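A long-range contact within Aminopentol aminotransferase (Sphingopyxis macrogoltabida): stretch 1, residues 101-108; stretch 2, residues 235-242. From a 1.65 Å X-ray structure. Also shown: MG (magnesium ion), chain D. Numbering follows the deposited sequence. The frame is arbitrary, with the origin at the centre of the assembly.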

# COMPACT_ATOMS: atom_id res chain seq x y z
N ALA A 101 -3.01 -21.30 3.86
CA ALA A 101 -4.46 -21.28 3.60
C ALA A 101 -4.72 -20.81 2.17
O ALA A 101 -5.54 -21.41 1.43
CB ALA A 101 -5.18 -20.44 4.61
N PHE A 102 -4.06 -19.73 1.76
CA PHE A 102 -4.38 -19.11 0.48
C PHE A 102 -3.90 -20.04 -0.66
O PHE A 102 -4.63 -20.27 -1.59
CB PHE A 102 -3.81 -17.70 0.41
CG PHE A 102 -4.60 -16.69 -0.39
CD1 PHE A 102 -5.24 -17.05 -1.58
CD2 PHE A 102 -4.64 -15.37 0.00
CE1 PHE A 102 -5.95 -16.11 -2.31
CE2 PHE A 102 -5.34 -14.43 -0.75
CZ PHE A 102 -5.98 -14.80 -1.91
N VAL A 103 -2.70 -20.59 -0.53
CA VAL A 103 -2.16 -21.49 -1.52
C VAL A 103 -3.02 -22.77 -1.60
O VAL A 103 -3.24 -23.30 -2.72
CB VAL A 103 -0.70 -21.87 -1.21
CG1 VAL A 103 -0.25 -23.09 -1.99
CG2 VAL A 103 0.24 -20.70 -1.46
N GLY A 104 -3.52 -23.25 -0.46
CA GLY A 104 -4.38 -24.40 -0.46
C GLY A 104 -5.68 -24.17 -1.23
O GLY A 104 -6.22 -25.09 -1.77
N MET A 105 -6.20 -22.93 -1.23
CA MET A 105 -7.52 -22.64 -1.82
C MET A 105 -7.43 -22.42 -3.33
O MET A 105 -8.42 -22.57 -4.00
CB MET A 105 -8.13 -21.39 -1.17
CG MET A 105 -8.64 -21.64 0.25
SD MET A 105 -9.02 -20.13 1.17
CE MET A 105 -10.55 -19.62 0.38
N VAL A 106 -6.26 -22.01 -3.84
CA VAL A 106 -6.07 -21.58 -5.23
C VAL A 106 -5.33 -22.69 -5.98
O VAL A 106 -4.13 -22.93 -5.78
CB VAL A 106 -5.34 -20.21 -5.29
CG1 VAL A 106 -5.09 -19.70 -6.71
CG2 VAL A 106 -6.10 -19.17 -4.50
N ARG A 107 -6.07 -23.44 -6.82
CA ARG A 107 -5.55 -24.65 -7.49
C ARG A 107 -4.27 -24.38 -8.29
O ARG A 107 -3.39 -25.21 -8.29
CB ARG A 107 -6.59 -25.27 -8.44
CG ARG A 107 -7.62 -26.16 -7.74
CD ARG A 107 -8.51 -26.90 -8.73
NE ARG A 107 -7.74 -27.43 -9.86
CZ ARG A 107 -7.13 -28.61 -9.90
NH1 ARG A 107 -7.31 -29.49 -8.93
NH2 ARG A 107 -6.34 -28.92 -10.92
N HIS A 108 -4.15 -23.25 -8.99
CA HIS A 108 -2.98 -22.99 -9.81
C HIS A 108 -1.73 -22.71 -8.98
O HIS A 108 -0.64 -22.73 -9.51
CB HIS A 108 -3.26 -21.84 -10.80
CG HIS A 108 -3.02 -20.48 -10.26
ND1 HIS A 108 -1.77 -19.89 -10.29
CD2 HIS A 108 -3.87 -19.54 -9.78
CE1 HIS A 108 -1.85 -18.68 -9.78
NE2 HIS A 108 -3.12 -18.43 -9.46
N GLY A 235 -12.28 -11.36 -7.27
CA GLY A 235 -11.89 -12.48 -6.48
C GLY A 235 -12.88 -12.70 -5.32
O GLY A 235 -13.29 -11.75 -4.65
N PHE A 236 -13.33 -13.95 -5.20
CA PHE A 236 -14.21 -14.47 -4.17
C PHE A 236 -15.66 -14.01 -4.32
O PHE A 236 -16.50 -14.39 -3.48
CB PHE A 236 -13.70 -14.16 -2.76
CG PHE A 236 -12.38 -14.83 -2.51
CD1 PHE A 236 -12.27 -16.19 -2.65
CD2 PHE A 236 -11.27 -14.10 -2.11
CE1 PHE A 236 -11.06 -16.81 -2.41
CE2 PHE A 236 -10.08 -14.74 -1.85
CZ PHE A 236 -9.97 -16.08 -2.00
N ARG A 237 -15.99 -13.27 -5.37
CA ARG A 237 -17.40 -13.05 -5.70
C ARG A 237 -17.80 -13.86 -6.96
O ARG A 237 -18.98 -13.94 -7.30
CB ARG A 237 -17.71 -11.55 -5.83
CG ARG A 237 -17.97 -10.83 -4.52
CD ARG A 237 -18.43 -9.42 -4.79
NE ARG A 237 -18.65 -8.66 -3.59
CZ ARG A 237 -17.71 -7.96 -2.95
NH1 ARG A 237 -16.45 -8.03 -3.38
NH2 ARG A 237 -18.03 -7.20 -1.91
N VAL A 238 -16.84 -14.48 -7.64
CA VAL A 238 -17.12 -15.37 -8.78
C VAL A 238 -17.05 -16.83 -8.31
O VAL A 238 -17.88 -17.65 -8.67
CB VAL A 238 -16.18 -15.09 -9.97
CG1 VAL A 238 -16.32 -16.13 -11.07
CG2 VAL A 238 -16.39 -13.69 -10.52
N ALA A 239 -16.05 -17.16 -7.49
CA ALA A 239 -15.80 -18.50 -7.05
C ALA A 239 -14.95 -18.46 -5.77
O ALA A 239 -14.52 -17.37 -5.38
CB ALA A 239 -15.09 -19.26 -8.16
N ARG A 240 -14.71 -19.64 -5.17
CA ARG A 240 -13.86 -19.81 -3.97
C ARG A 240 -12.39 -20.05 -4.39
O ARG A 240 -11.51 -20.38 -3.58
CB ARG A 240 -14.41 -20.93 -3.09
CG ARG A 240 -15.73 -20.59 -2.41
CD ARG A 240 -16.35 -21.74 -1.63
NE ARG A 240 -17.49 -21.32 -0.80
CZ ARG A 240 -18.75 -21.21 -1.25
NH1 ARG A 240 -19.02 -21.52 -2.51
NH2 ARG A 240 -19.69 -20.73 -0.46
N ASP A 241 -12.13 -19.83 -5.67
CA ASP A 241 -10.84 -19.97 -6.31
C ASP A 241 -10.77 -18.85 -7.37
O ASP A 241 -11.66 -17.99 -7.44
CB ASP A 241 -10.71 -21.42 -6.81
CG ASP A 241 -9.32 -21.90 -7.18
OD1 ASP A 241 -8.42 -21.08 -7.42
OD2 ASP A 241 -9.13 -23.12 -7.19
N CYS A 242 -9.69 -18.84 -8.14
CA CYS A 242 -9.51 -17.90 -9.20
C CYS A 242 -10.79 -17.88 -10.05
O CYS A 242 -11.38 -18.93 -10.30
CB CYS A 242 -8.31 -18.30 -10.05
SG CYS A 242 -7.98 -17.18 -11.44
MG MG D . -2.77 -24.45 -4.57
O HOH W 1 -4.81 -25.66 -4.20
O HOH W 2 -10.91 -22.73 -3.11
O HOH W 3 -6.52 -21.62 -9.54
O HOH W 4 -1.47 -26.14 -3.38

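A single carboxylate, that of Asp-241, does most of the polar work here, reaching the backbone just where a helix gives out. The helix of stretch 1 runs through Met-105, and Val-106 is the first residue to leave helical geometry, so the amide of Arg-107 lies beyond the helical hydrogen-bond pattern. Asp-241 serves it: Arg-107 N donates to Asp-241 OD2 at 3.1 Å, nearly straight at 164°, and weakly to Asp-241 OD1 at 3.4 Å. Aspartate suits the position because its short side chain offers two acceptors close to its own backbone. Asp-241 OD1 also accepts a hydrogen bond from Cys-242 N at 2.7 Å, which holds the carboxylate in place from within its own stretch. Water 3 extends the network, accepting from His-108 N and donating to Asp-241 OD1, both at 2.9 Å.

Stretch 2 has no regular helix or strand, and the CA atoms closest across the stretches are those of Val-106 and Asp-241, 5.1 Å apart. Nearby, the carbonyls of Met-105 and Arg-240 both point acceptors into the same space. Their O atoms are 3.8 Å apart and cannot bond each other, but water 2 donates to both, at 2.6 Å from Met-105 O and 2.5 Å from Arg-240 O, and so bridges them.

The apolar part of the contact centres on Phe-236, whose CA-to-CB bond points toward stretch 1. Its CZ lies 4.0 Å from Phe-102 CE1, which approaches the edge of the Phe-236 ring; the ring planes are inclined at 42°. Flexible, unbranched Met-105 brings its CE to 4.0 Å from Phe-236 CE1. A broad, flat phenylalanine offers Phe-102 and Met-105 carbon surface at van der Waals distance, and both Phe residues are buried.

A magnesium ion binds Val-103 O and Val-106 O within stretch 1.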